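Local structure of alpha-galacturonidase (Bacillus subtilis, 3FEF) at residues A[413-418]-A[426-431]. The protein hydrolyses alpha-1,4-linked galacturonides such as di-galacturonate, releasing alpha-D-galacturonate with the help of NAD(+) and manganese, and assembles as a homotetramer. Sequence-based numbering, arbitrary orientation.
Sequences QAFLND and SDAEQL
Two consecutive C-terminal helices, 408-417 and 425-435, are joined by a short loop and packed obliquely, with F415 and L416 near the end of the first meeting A428 and L431 of the second. The short axes run at 124° with a closest approach of 10.6 Å, so the return is far from strictly antiparallel; F415 and L416 bridge the gap, meeting side chains and one backbone carbonyl of the second helix. The backbones come nearest at L416 and A428, whose CA atoms lie 7.3 Å apart; the small A428 methyl, which probably helps them come this close, is touched by F415 and L416. F415 contributes the largest share of the buried surface, 61 of 156 Å². With CG anti to the backbone N (chi1 -165°), its ring reaches across to the second helix, where L431 CD2 sits at the ring edge, close to the ring plane, 3.9 Å from F415 CZ. The two side chains cross at roughly a right angle. One ring atom further round, F415 CE1 lies 3.7 Å from A428 O and 4.2 Å from A428 CB, the carbonyl oxygen approaching obliquely. L416 adds a second apolar touch: with CG anti to the carbonyl carbon (chi1 -71°) and CD1 as the extended branch, its CD2 methyl comes to 3.9 Å from A428 CB. An alanine in place of F415 would remove the ring and is likely to leave L431 CD2 without its aromatic partner, opening a gap between the helices. The contact lies away from the metal and substrate sites. F432, one residue beyond L431, meets the F415 ring edge-to-face, and P113 of helix 112-136 also packs on F415. Behind helix 408-417, A414 rests on helix 383-405, while N417 OD1 accepts a hydrogen bond from R391 of the second subunit.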
loop_
_atom_site.group_PDB
_atom_site.type_symbol
_atom_site.label_atom_id
_atom_site.label_comp_id
_atom_site.label_asym_id
_atom_site.label_seq_id
_atom_site.Cartn_x
_atom_site.Cartn_y
_atom_site.Cartn_z
ATOM N N GLN A 413 -8.689 20.791 15.910
ATOM C CA GLN A 413 -9.264 19.504 15.506
ATOM C C GLN A 413 -8.613 18.349 16.256
ATOM O O GLN A 413 -9.302 17.474 16.768
ATOM C CB GLN A 413 -9.124 19.293 14.001
ATOM C CG GLN A 413 -9.809 20.385 13.194
ATOM C CD GLN A 413 -11.287 20.438 13.501
ATOM O OE1 GLN A 413 -11.859 21.513 13.705
ATOM N NE2 GLN A 413 -11.912 19.271 13.564
ATOM N N ALA A 414 -7.288 18.345 16.330
ATOM C CA ALA A 414 -6.605 17.308 17.098
ATOM C C ALA A 414 -7.035 17.412 18.569
ATOM O O ALA A 414 -7.456 16.423 19.179
ATOM C CB ALA A 414 -5.086 17.442 16.949
ATOM N N PHE A 415 -6.937 18.618 19.123
ATOM C CA PHE A 415 -7.402 18.883 20.479
ATOM C C PHE A 415 -8.772 18.271 20.739
ATOM O O PHE A 415 -8.965 17.584 21.757
ATOM C CB PHE A 415 -7.422 20.394 20.740
ATOM C CG PHE A 415 -7.538 20.780 22.207
ATOM C CD1 PHE A 415 -8.775 21.071 22.769
ATOM C CD2 PHE A 415 -6.398 20.898 23.004
ATOM C CE1 PHE A 415 -8.887 21.464 24.113
ATOM C CE2 PHE A 415 -6.491 21.273 24.347
ATOM C CZ PHE A 415 -7.740 21.566 24.906
ATOM N N LEU A 416 -9.721 18.523 19.829
ATOM C CA LEU A 416 -11.071 17.962 19.945
ATOM C C LEU A 416 -11.133 16.435 19.825
ATOM O O LEU A 416 -12.028 15.788 20.368
ATOM C CB LEU A 416 -11.995 18.564 18.868
ATOM C CG LEU A 416 -12.432 20.028 18.976
ATOM C CD1 LEU A 416 -13.400 20.383 17.831
ATOM C CD2 LEU A 416 -13.075 20.264 20.334
ATOM N N ASN A 417 -10.219 15.864 19.058
ATOM C CA ASN A 417 -10.208 14.427 18.836
ATOM C C ASN A 417 -9.487 13.653 19.961
ATOM O O ASN A 417 -9.384 12.419 19.917
ATOM C CB ASN A 417 -9.541 14.154 17.485
ATOM C CG ASN A 417 -9.883 12.790 16.922
ATOM O OD1 ASN A 417 -11.008 12.316 17.056
ATOM N ND2 ASN A 417 -8.921 12.167 16.260
ATOM N N ASP A 418 -8.974 14.365 20.962
ATOM C CA ASP A 418 -8.232 13.700 22.047
ATOM C C ASP A 418 -9.158 13.074 23.082
ATOM O O ASP A 418 -10.049 13.724 23.587
ATOM C CB ASP A 418 -7.257 14.672 22.724
ATOM C CG ASP A 418 -6.417 14.001 23.809
ATOM O OD1 ASP A 418 -6.836 14.022 24.993
ATOM O OD2 ASP A 418 -5.352 13.428 23.479
ATOM N N SER A 426 -17.493 24.665 22.827
ATOM C CA SER A 426 -17.152 26.042 23.182
ATOM C C SER A 426 -16.278 26.108 24.428
ATOM O O SER A 426 -15.395 26.956 24.521
ATOM C CB SER A 426 -18.400 26.900 23.382
ATOM O OG SER A 426 -19.275 26.292 24.306
ATOM N N ASP A 427 -16.514 25.225 25.388
ATOM C CA ASP A 427 -15.609 25.161 26.523
ATOM C C ASP A 427 -14.218 24.765 26.022
ATOM O O ASP A 427 -13.212 25.349 26.426
ATOM C CB ASP A 427 -16.099 24.152 27.557
ATOM C CG ASP A 427 -17.466 24.510 28.121
ATOM O OD1 ASP A 427 -17.781 25.718 28.184
ATOM O OD2 ASP A 427 -18.222 23.581 28.511
ATOM N N ALA A 428 -14.158 23.787 25.119
ATOM C CA ALA A 428 -12.856 23.339 24.625
ATOM C C ALA A 428 -12.131 24.433 23.831
ATOM O O ALA A 428 -10.901 24.598 23.933
ATOM C CB ALA A 428 -13.002 22.083 23.809
ATOM N N GLU A 429 -12.887 25.197 23.050
ATOM C CA GLU A 429 -12.278 26.251 22.243
ATOM C C GLU A 429 -11.705 27.312 23.153
ATOM O O GLU A 429 -10.639 27.851 22.909
ATOM C CB GLU A 429 -13.302 26.870 21.291
ATOM C CG GLU A 429 -12.704 27.783 20.244
ATOM C CD GLU A 429 -13.650 28.005 19.060
ATOM O OE1 GLU A 429 -14.895 27.912 19.250
ATOM O OE2 GLU A 429 -13.148 28.260 17.941
ATOM N N GLN A 430 -12.433 27.615 24.212
ATOM C CA GLN A 430 -11.975 28.614 25.159
ATOM C C GLN A 430 -10.741 28.100 25.920
ATOM O O GLN A 430 -9.712 28.785 26.006
ATOM C CB GLN A 430 -13.106 29.001 26.111
ATOM C CG GLN A 430 -12.738 30.140 27.050
ATOM C CD GLN A 430 -12.582 31.456 26.311
ATOM O OE1 GLN A 430 -13.533 31.950 25.718
ATOM N NE2 GLN A 430 -11.375 32.024 26.340
ATOM N N LEU A 431 -10.832 26.888 26.451
ATOM C CA LEU A 431 -9.657 26.244 27.052
ATOM C C LEU A 431 -8.458 26.263 26.092
ATOM O O LEU A 431 -7.376 26.702 26.454
ATOM C CB LEU A 431 -9.984 24.802 27.482
ATOM C CG LEU A 431 -8.811 23.980 28.042
ATOM C CD1 LEU A 431 -8.231 24.665 29.250
ATOM C CD2 LEU A 431 -9.264 22.583 28.400
#